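Local coordinates for protein acetyltransferase, GNAT family (Colwellia psychrerythraea, PDB 3IWG) that probably transfers an acyl group, presumably acetyl from acetyl-coenzyme A as in other GNAT acetyltransferases, to an acceptor that is not defined, at residues 31-37 with 200-204; 150-154 with 182-186; 172-176 with 194-198; 224-229 with 256-260. The contacts are given in a common frame with arbitrary orientation. Where two conformers were deposited one is given. Numbering follows the deposited sequence.

Contact 1 (31-37 with 200-204); sequences LDGMWHF and FDQYQ
A carboxamide can pair with the NH and CO of one residue, much as a strand neighbour would, and Gln204 does this with Leu31. Its OE1 accepts from Leu31 N at 2.9 Å and its NE2 donates to Leu31 O at 3.0 Å, from an extended side chain (chi1 m, chi2 t). Leu31 itself is extended (phi/psi -87/162) and leads into a helix starting at Gly33. Asp32 is the N-cap: its OD2 accepts from Trp35 N at 2.9 Å and, weakly, from Met34 N (a selenomethionine) at 2.9 Å, while OD1 bonds to the hydroxyl of Ser245. Residues 200-204 form a loop after strand 190-199. At Tyr203 (71/-43) it turns sharply, in a classic gamma turn closed by a weak bond from Gln204 N to Gln202 O of 2.7 Å. CA atoms lie closest at Gly33-Phe200 (7.6 Å) and Leu31-Gln204 (8.3 Å). Phe37 (chi1 m) then fills the angle of the loop. Its CE2 is 3.5 Å from Phe200 CE1, ring planes inclined at 72° in an oblique pair, and its CE1 is 3.6 Å from Tyr203 CD2. The missing side chain of Gly33 lets Phe200 CE1 come within 3.7 Å of its CA. Phe24, on helix 17-26, meets both Phe37 and Tyr203. The chemistry thus joins two GNAT-family regions by backbone recognition plus aromatic packing, with no ion pair between the segments.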
loop_
_atom_site.group_PDB
_atom_site.type_symbol
_atom_site.label_atom_id
_atom_site.label_comp_id
_atom_site.label_asym_id
_atom_site.label_seq_id
_atom_site.Cartn_x
_atom_site.Cartn_y
_atom_site.Cartn_z
ATOM N N LEU A 31 20.316 -6.093 7.217
ATOM C CA LEU A 31 19.968 -4.694 7.371
ATOM C C LEU A 31 18.457 -4.439 7.524
ATOM O O LEU A 31 17.605 -5.266 7.179
ATOM C CB LEU A 31 20.491 -3.889 6.192
ATOM C CG LEU A 31 21.973 -4.099 5.879
ATOM C CD1 LEU A 31 22.362 -3.316 4.657
ATOM C CD2 LEU A 31 22.791 -3.716 7.137
ATOM N N ASP A 32 18.141 -3.257 8.024
ATOM C CA ASP A 32 16.772 -2.910 8.314
ATOM C C ASP A 32 15.869 -2.855 7.084
ATOM O O ASP A 32 16.054 -2.024 6.204
ATOM C CB ASP A 32 16.662 -1.557 8.981
ATOM C CG ASP A 32 15.254 -1.292 9.417
ATOM O OD1 ASP A 32 14.896 -1.843 10.478
ATOM O OD2 ASP A 32 14.492 -0.626 8.666
ATOM N N GLY A 33 14.848 -3.686 7.092
ATOM C CA GLY A 33 13.847 -3.701 6.016
ATOM C C GLY A 33 13.227 -2.385 5.557
ATOM O O GLY A 33 13.110 -2.135 4.363
HETATM N N MSE A 34 12.844 -1.520 6.496
HETATM C CA MSE A 34 12.170 -0.272 6.090
HETATM C C MSE A 34 13.216 0.613 5.451
HETATM O O MSE A 34 12.965 1.170 4.399
HETATM C CB MSE A 34 11.464 0.460 7.252
HETATM C CG MSE A 34 9.992 0.822 6.982
HETATM SE SE MSE A 34 9.406 1.463 5.154
HETATM C CE MSE A 34 8.126 0.027 4.772
ATOM N N TRP A 35 14.405 0.686 6.040
ATOM C CA TRP A 35 15.481 1.480 5.433
ATOM C C TRP A 35 15.887 0.990 4.044
ATOM O O TRP A 35 15.921 1.783 3.091
ATOM C CB TRP A 35 16.687 1.538 6.337
ATOM C CG TRP A 35 16.471 2.463 7.388
ATOM C CD1 TRP A 35 15.894 2.212 8.573
ATOM C CD2 TRP A 35 16.729 3.853 7.343
ATOM N NE1 TRP A 35 15.812 3.369 9.324
ATOM C CE2 TRP A 35 16.315 4.397 8.588
ATOM C CE3 TRP A 35 17.286 4.700 6.380
ATOM C CZ2 TRP A 35 16.424 5.752 8.901
ATOM C CZ3 TRP A 35 17.403 6.061 6.691
ATOM C CH2 TRP A 35 16.974 6.572 7.961
ATOM N N HIS A 36 16.132 -0.302 3.907
ATOM C CA HIS A 36 16.782 -0.800 2.687
ATOM C C HIS A 36 15.866 -1.353 1.644
ATOM O O HIS A 36 16.243 -1.353 0.490
ATOM C CB HIS A 36 17.894 -1.782 3.009
ATOM C CG HIS A 36 19.090 -1.090 3.554
ATOM N ND1 HIS A 36 19.282 -0.903 4.908
ATOM C CD2 HIS A 36 20.054 -0.370 2.934
ATOM C CE1 HIS A 36 20.328 -0.121 5.094
ATOM N NE2 HIS A 36 20.821 0.207 3.913
ATOM N N PHE A 37 14.655 -1.779 2.018
ATOM C CA PHE A 37 13.678 -2.190 1.018
ATOM C C PHE A 37 12.443 -1.313 0.884
ATOM O O PHE A 37 11.654 -1.513 -0.023
ATOM C CB PHE A 37 13.302 -3.638 1.263
ATOM C CG PHE A 37 14.488 -4.482 1.416
ATOM C CD1 PHE A 37 15.315 -4.701 0.317
ATOM C CD2 PHE A 37 14.874 -4.950 2.651
ATOM C CE1 PHE A 37 16.475 -5.428 0.436
ATOM C CE2 PHE A 37 16.061 -5.706 2.777
ATOM C CZ PHE A 37 16.854 -5.930 1.665
ATOM N N PHE A 200 11.340 -11.137 4.142
ATOM C CA PHE A 200 12.051 -10.482 3.057
ATOM C C PHE A 200 11.926 -11.277 1.766
ATOM O O PHE A 200 12.124 -12.499 1.739
ATOM C CB PHE A 200 13.498 -10.414 3.410
ATOM C CG PHE A 200 13.779 -9.504 4.556
ATOM C CD1 PHE A 200 14.000 -8.157 4.332
ATOM C CD2 PHE A 200 13.835 -9.995 5.850
ATOM C CE1 PHE A 200 14.294 -7.315 5.388
ATOM C CE2 PHE A 200 14.092 -9.157 6.917
ATOM C CZ PHE A 200 14.338 -7.814 6.691
ATOM N N ASP A 201 11.621 -10.599 0.671
ATOM C CA ASP A 201 11.482 -11.312 -0.589
ATOM C C ASP A 201 12.836 -11.714 -1.230
ATOM O O ASP A 201 12.878 -12.672 -2.002
ATOM C CB ASP A 201 10.577 -10.520 -1.546
ATOM C CG ASP A 201 9.105 -10.527 -1.101
ATOM O OD1 ASP A 201 8.703 -11.344 -0.221
ATOM O OD2 ASP A 201 8.348 -9.688 -1.607
ATOM N N GLN A 202 13.915 -11.002 -0.893
ATOM C CA GLN A 202 15.252 -11.293 -1.413
ATOM C C GLN A 202 16.338 -10.947 -0.397
ATOM O O GLN A 202 16.127 -10.165 0.515
ATOM C CB GLN A 202 15.534 -10.458 -2.659
ATOM C CG GLN A 202 14.310 -9.722 -3.197
ATOM C CD GLN A 202 14.628 -8.330 -3.748
ATOM O OE1 GLN A 202 14.294 -7.308 -3.108
ATOM N NE2 GLN A 202 15.279 -8.280 -4.934
ATOM N N TYR A 203 17.505 -11.527 -0.592
ATOM C CA TYR A 203 18.723 -11.203 0.169
ATOM C C TYR A 203 18.733 -11.665 1.605
ATOM O O TYR A 203 19.789 -12.124 2.100
ATOM C CB TYR A 203 19.015 -9.697 0.186
ATOM C CG TYR A 203 18.980 -9.058 -1.169
ATOM C CD1 TYR A 203 19.724 -9.582 -2.219
ATOM C CD2 TYR A 203 18.188 -7.942 -1.418
ATOM C CE1 TYR A 203 19.686 -9.004 -3.485
ATOM C CE2 TYR A 203 18.166 -7.345 -2.688
ATOM C CZ TYR A 203 18.912 -7.887 -3.702
ATOM O OH TYR A 203 18.886 -7.336 -4.956
ATOM N N GLN A 204 17.622 -11.486 2.303
ATOM C CA GLN A 204 17.614 -11.788 3.717
ATOM C C GLN A 204 16.518 -12.764 4.074
ATOM O O GLN A 204 15.962 -12.692 5.174
ATOM C CB GLN A 204 17.505 -10.482 4.507
ATOM C CG GLN A 204 18.604 -9.531 4.121
ATOM C CD GLN A 204 18.708 -8.258 4.938
ATOM O OE1 GLN A 204 19.709 -7.573 4.842
ATOM N NE2 GLN A 204 17.682 -7.929 5.718
#

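Contact 2 (150-154 with 182-186); sequences QLTAF and LFGYW
A bulky side chain can be received by a glycine where a helix rests on a strand, as Phe154 is by Gly184. Residues 151-154 begin a helix, with Phe154 N bonded to Gln150 O at 3.1 Å; residues 182-186 are a regular strand. The register is set by Phe154 and Gly184, whose CA atoms are 8.0 Å apart. With chi1 in m, the Phe154 ring enters edge-on, its CZ 3.6 Å from Gly184 CA and its CE1 3.4 Å from Phe183 O; a CB on Gly184 would clash with CZ. The hollow is bounded by Leu182 (t, p), whose CD2 sits over one ring face, 3.9 Å from the Phe154 ring centroid in a CH-pi contact, and by Trp186 (m), whose CZ2 is 4.2 Å from Phe154 CE2. The Trp186 indole also meets Ala153, CH2 to CB 4.2 Å. No direct hydrogen bond spans the segments, but a water donates to Gln150 OE1 (3.1 Å) and accepts from Trp186 NE1 (2.8 Å); Gln150 NE2 is held by Gln144. Further along, Tyr173 of helix 166-178 packs on Phe154 and Leu182, Leu191 and Ala194 of strand 190-199 also touch Phe154, and strand 144-145 borders the other edge of 182-187.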
loop_
_atom_site.group_PDB
_atom_site.type_symbol
_atom_site.label_atom_id
_atom_site.label_comp_id
_atom_site.label_asym_id
_atom_site.label_seq_id
_atom_site.Cartn_x
_atom_site.Cartn_y
_atom_site.Cartn_z
ATOM N N GLN A 150 -10.825 -6.876 8.927
ATOM C CA GLN A 150 -10.346 -6.097 10.051
ATOM C C GLN A 150 -9.383 -4.972 9.632
ATOM O O GLN A 150 -8.822 -4.282 10.487
ATOM C CB GLN A 150 -9.618 -7.042 11.038
ATOM C CG GLN A 150 -10.429 -8.281 11.456
ATOM C CD GLN A 150 -9.606 -9.322 12.221
ATOM O OE1 GLN A 150 -8.483 -9.606 11.866
ATOM N NE2 GLN A 150 -10.167 -9.874 13.282
ATOM N N LEU A 151 -9.175 -4.768 8.335
ATOM C CA LEU A 151 -8.178 -3.765 7.940
ATOM C C LEU A 151 -8.471 -2.430 8.559
ATOM O O LEU A 151 -7.547 -1.753 9.022
ATOM C CB LEU A 151 -8.102 -3.625 6.420
ATOM C CG LEU A 151 -7.186 -2.602 5.738
ATOM C CD1 LEU A 151 -5.687 -2.819 6.009
ATOM C CD2 LEU A 151 -7.468 -2.661 4.194
ATOM N N THR A 152 -9.748 -2.030 8.569
ATOM C CA THR A 152 -10.064 -0.658 8.983
ATOM C C THR A 152 -9.767 -0.496 10.473
ATOM O O THR A 152 -9.340 0.580 10.921
ATOM C CB THR A 152 -11.551 -0.164 8.697
ATOM O OG1 THR A 152 -11.699 1.161 9.270
ATOM C CG2 THR A 152 -12.620 -1.074 9.374
ATOM N N ALA A 153 -10.021 -1.546 11.242
ATOM C CA ALA A 153 -9.740 -1.485 12.667
ATOM C C ALA A 153 -8.229 -1.342 12.889
ATOM O O ALA A 153 -7.779 -0.485 13.666
ATOM C CB ALA A 153 -10.307 -2.720 13.371
ATOM N N PHE A 154 -7.430 -2.109 12.158
ATOM C CA PHE A 154 -5.985 -1.919 12.266
ATOM C C PHE A 154 -5.550 -0.502 11.884
ATOM O O PHE A 154 -4.700 0.109 12.527
ATOM C CB PHE A 154 -5.263 -2.968 11.445
ATOM C CG PHE A 154 -5.117 -4.306 12.149
ATOM C CD1 PHE A 154 -4.056 -4.554 13.028
ATOM C CD2 PHE A 154 -6.021 -5.313 11.937
ATOM C CE1 PHE A 154 -3.934 -5.815 13.655
ATOM C CE2 PHE A 154 -5.903 -6.551 12.566
ATOM C CZ PHE A 154 -4.871 -6.812 13.426
ATOM N N LEU A 182 0.511 -9.676 9.395
ATOM C CA LEU A 182 -0.029 -8.781 10.418
ATOM C C LEU A 182 -0.831 -9.564 11.438
ATOM O O LEU A 182 -1.597 -10.438 11.063
ATOM C CB LEU A 182 -0.883 -7.688 9.773
ATOM C CG LEU A 182 -1.567 -6.599 10.652
ATOM C CD1 LEU A 182 -0.588 -5.715 11.388
ATOM C CD2 LEU A 182 -2.504 -5.746 9.760
ATOM N N PHE A 183 -0.664 -9.231 12.726
ATOM C CA PHE A 183 -1.436 -9.875 13.767
ATOM C C PHE A 183 -2.001 -8.856 14.764
ATOM O O PHE A 183 -1.460 -7.770 14.953
ATOM C CB PHE A 183 -0.575 -10.887 14.527
ATOM C CG PHE A 183 -0.060 -12.011 13.676
ATOM C CD1 PHE A 183 0.995 -11.820 12.820
ATOM C CD2 PHE A 183 -0.615 -13.281 13.751
ATOM C CE1 PHE A 183 1.466 -12.851 12.023
ATOM C CE2 PHE A 183 -0.131 -14.316 12.939
ATOM C CZ PHE A 183 0.926 -14.085 12.091
ATOM N N GLY A 184 -3.077 -9.248 15.426
ATOM C CA GLY A 184 -3.744 -8.400 16.396
ATOM C C GLY A 184 -3.912 -9.116 17.710
ATOM O O GLY A 184 -4.111 -10.333 17.737
ATOM N N TYR A 185 -3.800 -8.359 18.789
ATOM C CA TYR A 185 -4.055 -8.870 20.117
ATOM C C TYR A 185 -5.268 -8.121 20.618
ATOM O O TYR A 185 -5.232 -6.908 20.786
ATOM C CB TYR A 185 -2.830 -8.656 21.007
ATOM C CG TYR A 185 -2.930 -9.116 22.443
ATOM C CD1 TYR A 185 -3.417 -10.380 22.768
ATOM C CD2 TYR A 185 -2.471 -8.306 23.478
ATOM C CE1 TYR A 185 -3.472 -10.811 24.087
ATOM C CE2 TYR A 185 -2.545 -8.709 24.812
ATOM C CZ TYR A 185 -3.038 -9.955 25.111
ATOM O OH TYR A 185 -3.071 -10.365 26.413
ATOM N N TRP A 186 -6.341 -8.880 20.826
ATOM C CA TRP A 186 -7.697 -8.373 20.984
ATOM C C TRP A 186 -8.217 -8.627 22.367
ATOM O O TRP A 186 -7.885 -9.625 23.031
ATOM C CB TRP A 186 -8.662 -9.097 20.015
ATOM C CG TRP A 186 -8.398 -8.825 18.580
ATOM C CD1 TRP A 186 -7.559 -9.496 17.765
ATOM C CD2 TRP A 186 -8.992 -7.809 17.796
ATOM N NE1 TRP A 186 -7.596 -8.971 16.507
ATOM C CE2 TRP A 186 -8.473 -7.923 16.502
ATOM C CE3 TRP A 186 -9.943 -6.821 18.056
ATOM C CZ2 TRP A 186 -8.859 -7.070 15.463
ATOM C CZ3 TRP A 186 -10.345 -5.987 17.013
ATOM C CH2 TRP A 186 -9.800 -6.114 15.748
HETATM O O HOH W 1 -6.367 -9.854 14.153
#

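Contact 3 (172-176 with 194-198); sequences YYGNL and AGECR
Residues two apart in a strand face the same way, and here Ala194, Glu196 and Arg198 all turn their CB atoms to helix 172-176. The helix and strand segments cross at 60°, their axes 11.2 Å apart at closest, with the nearest CA pair Leu176-Arg198 at 7.9 Å. Ala194 comes first and makes a loose contact, its CB 4.4 Å from Tyr173 OH. Next to take part is Glu196, with chi1 m and chi2 t, which extends its carboxylate between three helix residues. Tyr172 OH donates to Glu196 OE1 at 2.6 Å. The other carboxylate oxygen, Glu196 OE2, lies 3.4 Å from Tyr173 CE1 at the ring edge, and Leu176 CD2 touches Glu196 CD at 3.7 Å. Arg198, with chi1 m, folds its guanidinium back along the strand, so that its NH1 forms a salt bridge with Glu196 OE1 (2.5 Å) and its NE a second bond to that atom (2.8 Å). The strand is paired with 182-187 and 207-214, within the GNAT sheet. On the helix side, Trp168 stacks on Tyr172, and Asn175 bonds to Asn175 of the second subunit. A buried carboxylate thus has its charge balanced by a neighbour on its own strand, while a tyrosine hydroxyl bonds it to the helix.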
loop_
_atom_site.group_PDB
_atom_site.type_symbol
_atom_site.label_atom_id
_atom_site.label_comp_id
_atom_site.label_asym_id
_atom_site.label_seq_id
_atom_site.Cartn_x
_atom_site.Cartn_y
_atom_site.Cartn_z
ATOM N N TYR A 172 -0.459 -0.054 3.224
ATOM C CA TYR A 172 0.630 -0.808 3.869
ATOM C C TYR A 172 0.092 -2.045 4.588
ATOM O O TYR A 172 0.567 -3.168 4.401
ATOM C CB TYR A 172 1.309 0.089 4.852
ATOM C CG TYR A 172 2.368 -0.565 5.653
ATOM C CD1 TYR A 172 3.668 -0.658 5.175
ATOM C CD2 TYR A 172 2.088 -1.055 6.921
ATOM C CE1 TYR A 172 4.652 -1.297 5.938
ATOM C CE2 TYR A 172 3.040 -1.698 7.672
ATOM C CZ TYR A 172 4.310 -1.812 7.185
ATOM O OH TYR A 172 5.258 -2.405 7.941
ATOM N N TYR A 173 -0.986 -1.828 5.328
ATOM C CA TYR A 173 -1.647 -2.900 6.023
ATOM C C TYR A 173 -2.402 -3.828 5.093
ATOM O O TYR A 173 -2.392 -5.008 5.301
ATOM C CB TYR A 173 -2.541 -2.348 7.125
ATOM C CG TYR A 173 -1.872 -1.957 8.417
ATOM C CD1 TYR A 173 -0.685 -2.552 8.858
ATOM C CD2 TYR A 173 -2.509 -1.066 9.283
ATOM C CE1 TYR A 173 -0.125 -2.200 10.106
ATOM C CE2 TYR A 173 -1.964 -0.724 10.543
ATOM C CZ TYR A 173 -0.791 -1.298 10.941
ATOM O OH TYR A 173 -0.321 -0.943 12.175
ATOM N N GLY A 174 -2.983 -3.322 4.012
ATOM C CA GLY A 174 -3.651 -4.218 3.044
ATOM C C GLY A 174 -2.677 -5.230 2.476
ATOM O O GLY A 174 -2.926 -6.435 2.359
ATOM N N ASN A 175 -1.522 -4.722 2.124
ATOM C CA ASN A 175 -0.478 -5.557 1.638
ATOM C C ASN A 175 0.030 -6.526 2.710
ATOM O O ASN A 175 0.256 -7.691 2.418
ATOM C CB ASN A 175 0.629 -4.672 1.125
ATOM C CG ASN A 175 1.715 -5.457 0.437
ATOM O OD1 ASN A 175 2.828 -5.440 0.886
ATOM N ND2 ASN A 175 1.384 -6.121 -0.675
ATOM N N LEU A 176 0.193 -6.097 3.963
ATOM C CA LEU A 176 0.658 -7.061 4.979
ATOM C C LEU A 176 -0.360 -8.195 5.196
ATOM O O LEU A 176 0.005 -9.353 5.377
ATOM C CB LEU A 176 0.965 -6.362 6.278
ATOM C CG LEU A 176 2.383 -5.910 6.695
ATOM C CD1 LEU A 176 3.379 -5.586 5.598
ATOM C CD2 LEU A 176 2.266 -4.766 7.675
ATOM N N ALA A 194 -0.879 -4.378 17.825
ATOM C CA ALA A 194 -0.746 -4.908 16.461
ATOM C C ALA A 194 0.675 -5.382 16.300
ATOM O O ALA A 194 1.580 -4.651 16.667
ATOM C CB ALA A 194 -0.999 -3.791 15.434
ATOM N N GLY A 195 0.886 -6.542 15.696
ATOM C CA GLY A 195 2.226 -7.051 15.491
ATOM C C GLY A 195 2.446 -7.388 14.039
ATOM O O GLY A 195 1.518 -7.851 13.356
ATOM N N GLU A 196 3.684 -7.192 13.591
ATOM C CA GLU A 196 4.138 -7.495 12.234
ATOM C C GLU A 196 5.315 -8.483 12.258
ATOM O O GLU A 196 6.261 -8.298 13.013
ATOM C CB GLU A 196 4.591 -6.219 11.533
ATOM C CG GLU A 196 3.553 -5.122 11.592
ATOM C CD GLU A 196 3.915 -3.834 10.814
ATOM O OE1 GLU A 196 4.951 -3.779 10.104
ATOM O OE2 GLU A 196 3.137 -2.862 10.912
ATOM N N CYS A 197 5.226 -9.536 11.456
ATOM C CA CYS A 197 6.275 -10.492 11.285
ATOM C C CYS A 197 6.561 -10.581 9.780
ATOM O O CYS A 197 5.948 -11.391 9.077
ATOM C CB CYS A 197 5.807 -11.835 11.816
ATOM S SG CYS A 197 7.030 -13.170 11.740
ATOM N N ARG A 198 7.480 -9.745 9.299
ATOM C CA ARG A 198 7.612 -9.547 7.867
ATOM C C ARG A 198 8.718 -10.348 7.281
ATOM O O ARG A 198 9.823 -10.345 7.794
ATOM C CB ARG A 198 7.981 -8.126 7.570
ATOM C CG ARG A 198 7.020 -7.034 8.096
ATOM C CD ARG A 198 7.780 -5.686 7.936
ATOM N NE ARG A 198 7.334 -4.820 8.973
ATOM C CZ ARG A 198 8.047 -4.283 9.948
ATOM N NH1 ARG A 198 7.383 -3.533 10.826
ATOM N NH2 ARG A 198 9.359 -4.389 10.008
#

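Contact 4 (224-229 with 256-260); sequences AKKVLT and AIAHA. With SO4 (sulfate ion), chain C.
The two helix backbones nearly touch, with Lys225 CA and Ala256 CA just 4.9 Å apart. Small residues permit it: Ala224 CB meets Ala256 CB at 3.8 Å, and Ala256 CB is 4.0 Å from Lys225 N. Leu228 (m, t) then reaches across, its CD1 3.7 Å from Ile257 CG1 and its CB 3.8 Å from Ala260 CB. The helix carrying 224-229 follows strand 207-214 and begins within the R-x-x-G-x-A signature of GNAT motif A, whose last residue is Ala224. There Ala224 N donates to O3 of a sulfate at 3.0 Å, alongside Arg219 and Gly220 N; the ion, probably from the crystallisation liquor, lies at a position consistent with the site where relatives bind the pyrophosphate of coenzyme A. At the outer margin Lys225, trans through chi3, lays its chain along His259, with CD 3.6 Å from His259 CB and CE 3.2 Å from His259 O. Ala260, where the second helix gives way to non-helical backbone, has its CB 4.3 Å from Thr229 OG1, which itself donates to Lys225 O at 2.9 Å.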
loop_
_atom_site.group_PDB
_atom_site.type_symbol
_atom_site.label_atom_id
_atom_site.label_comp_id
_atom_site.label_asym_id
_atom_site.label_seq_id
_atom_site.Cartn_x
_atom_site.Cartn_y
_atom_site.Cartn_z
ATOM N N ALA A 224 4.061 -5.210 25.040
ATOM C CA ALA A 224 4.962 -5.269 23.861
ATOM C C ALA A 224 5.876 -6.501 23.998
ATOM O O ALA A 224 6.111 -7.207 23.024
ATOM C CB ALA A 224 5.774 -4.011 23.696
ATOM N N LYS A 225 6.366 -6.780 25.204
ATOM C CA LYS A 225 7.200 -7.945 25.369
ATOM C C LYS A 225 6.488 -9.196 24.861
ATOM O O LYS A 225 7.067 -9.994 24.124
ATOM C CB LYS A 225 7.599 -8.147 26.802
ATOM C CG LYS A 225 8.483 -9.357 27.021
ATOM C CD LYS A 225 8.909 -9.422 28.494
ATOM C CE LYS A 225 9.830 -10.660 28.802
ATOM N NZ LYS A 225 9.143 -11.871 29.366
ATOM N N LYS A 226 5.226 -9.343 25.251
ATOM C CA LYS A 226 4.487 -10.526 24.922
ATOM C C LYS A 226 4.243 -10.659 23.430
ATOM O O LYS A 226 4.211 -11.776 22.892
ATOM C CB LYS A 226 3.178 -10.520 25.670
ATOM C CG LYS A 226 3.333 -10.565 27.176
ATOM C CD LYS A 226 2.188 -11.296 27.823
ATOM C CE LYS A 226 1.232 -10.440 28.656
ATOM N NZ LYS A 226 1.456 -10.765 30.085
ATOM N N VAL A 227 4.099 -9.507 22.771
ATOM C CA VAL A 227 3.797 -9.463 21.347
ATOM C C VAL A 227 5.034 -9.914 20.602
ATOM O O VAL A 227 4.976 -10.777 19.740
ATOM C CB VAL A 227 3.349 -8.047 20.885
ATOM C CG1 VAL A 227 3.252 -7.963 19.404
ATOM C CG2 VAL A 227 2.018 -7.715 21.493
ATOM N N LEU A 228 6.162 -9.344 20.986
ATOM C CA LEU A 228 7.436 -9.716 20.401
ATOM C C LEU A 228 7.690 -11.227 20.590
ATOM O O LEU A 228 8.116 -11.907 19.663
ATOM C CB LEU A 228 8.533 -8.879 21.028
ATOM C CG LEU A 228 8.600 -7.469 20.475
ATOM C CD1 LEU A 228 9.566 -6.634 21.311
ATOM C CD2 LEU A 228 9.116 -7.532 19.048
ATOM N N THR A 229 7.367 -11.758 21.763
ATOM C CA THR A 229 7.574 -13.171 22.017
ATOM C C THR A 229 6.723 -14.017 21.081
ATOM O O THR A 229 7.207 -14.985 20.525
ATOM C CB THR A 229 7.291 -13.535 23.483
ATOM O OG1 THR A 229 8.142 -12.734 24.317
ATOM C CG2 THR A 229 7.576 -15.014 23.742
ATOM N N ALA A 256 11.413 -3.310 25.987
ATOM C CA ALA A 256 10.627 -4.525 25.657
ATOM C C ALA A 256 11.438 -5.474 24.742
ATOM O O ALA A 256 11.410 -6.704 24.866
ATOM C CB ALA A 256 9.314 -4.147 24.948
ATOM N N ILE A 257 12.177 -4.876 23.829
ATOM C CA ILE A 257 12.939 -5.668 22.888
ATOM C C ILE A 257 13.978 -6.468 23.642
ATOM O O ILE A 257 14.118 -7.654 23.405
ATOM C CB ILE A 257 13.547 -4.821 21.823
ATOM C CG1 ILE A 257 12.430 -4.301 20.919
ATOM C CG2 ILE A 257 14.533 -5.605 21.003
ATOM C CD1 ILE A 257 12.867 -3.248 19.926
ATOM N N ALA A 258 14.634 -5.845 24.613
ATOM C CA ALA A 258 15.744 -6.513 25.280
ATOM C C ALA A 258 15.149 -7.531 26.257
ATOM O O ALA A 258 15.730 -8.582 26.471
ATOM C CB ALA A 258 16.621 -5.527 25.971
ATOM N N HIS A 259 13.966 -7.245 26.813
ATOM C CA HIS A 259 13.296 -8.233 27.657
ATOM C C HIS A 259 12.805 -9.430 26.850
ATOM O O HIS A 259 12.689 -10.523 27.381
ATOM C CB HIS A 259 12.089 -7.643 28.379
ATOM C CG HIS A 259 12.429 -6.634 29.430
ATOM N ND1 HIS A 259 13.648 -6.616 30.085
ATOM C CD2 HIS A 259 11.679 -5.648 29.987
ATOM C CE1 HIS A 259 13.646 -5.637 30.974
ATOM N NE2 HIS A 259 12.467 -5.034 30.930
ATOM N N ALA A 260 12.506 -9.228 25.570
ATOM C CA ALA A 260 12.024 -10.320 24.735
ATOM C C ALA A 260 13.191 -11.200 24.250
ATOM O O ALA A 260 13.003 -12.019 23.363
ATOM C CB ALA A 260 11.211 -9.770 23.542
HETATM S S SO4 C . 4.938 -1.380 26.598
HETATM O O1 SO4 C . 4.073 -0.395 27.256
HETATM O O2 SO4 C . 5.599 -0.819 25.412
HETATM O O3 SO4 C . 4.096 -2.505 26.286
HETATM O O4 SO4 C . 6.072 -1.820 27.449
#

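Overall arrangement
Contacts 2, 3 and 4 all lie in the C-terminal GNAT-family region, while contact 1 brings the N-terminal one against it. Along the chain, contacts 2 and 3 interlock, their segments alternating, and both nest within the loop closed by contact 1; contact 4 opens after all three have closed. Contacts 2 and 3, centres 9 Å apart, reach the same sheet through neighbouring strands 182-187 and 190-199, and draw on helices 151-162 and 166-178, which follow each other in the chain. Contact 4, about 18 Å from contact 3 between centres, touches it where Val227 meets Gly195. Met34 packs on Tyr172, linking contacts 1 and 3, whose centres are 15 Å apart. One sheet thus runs through both GNAT-family regions, with helices packed upon it.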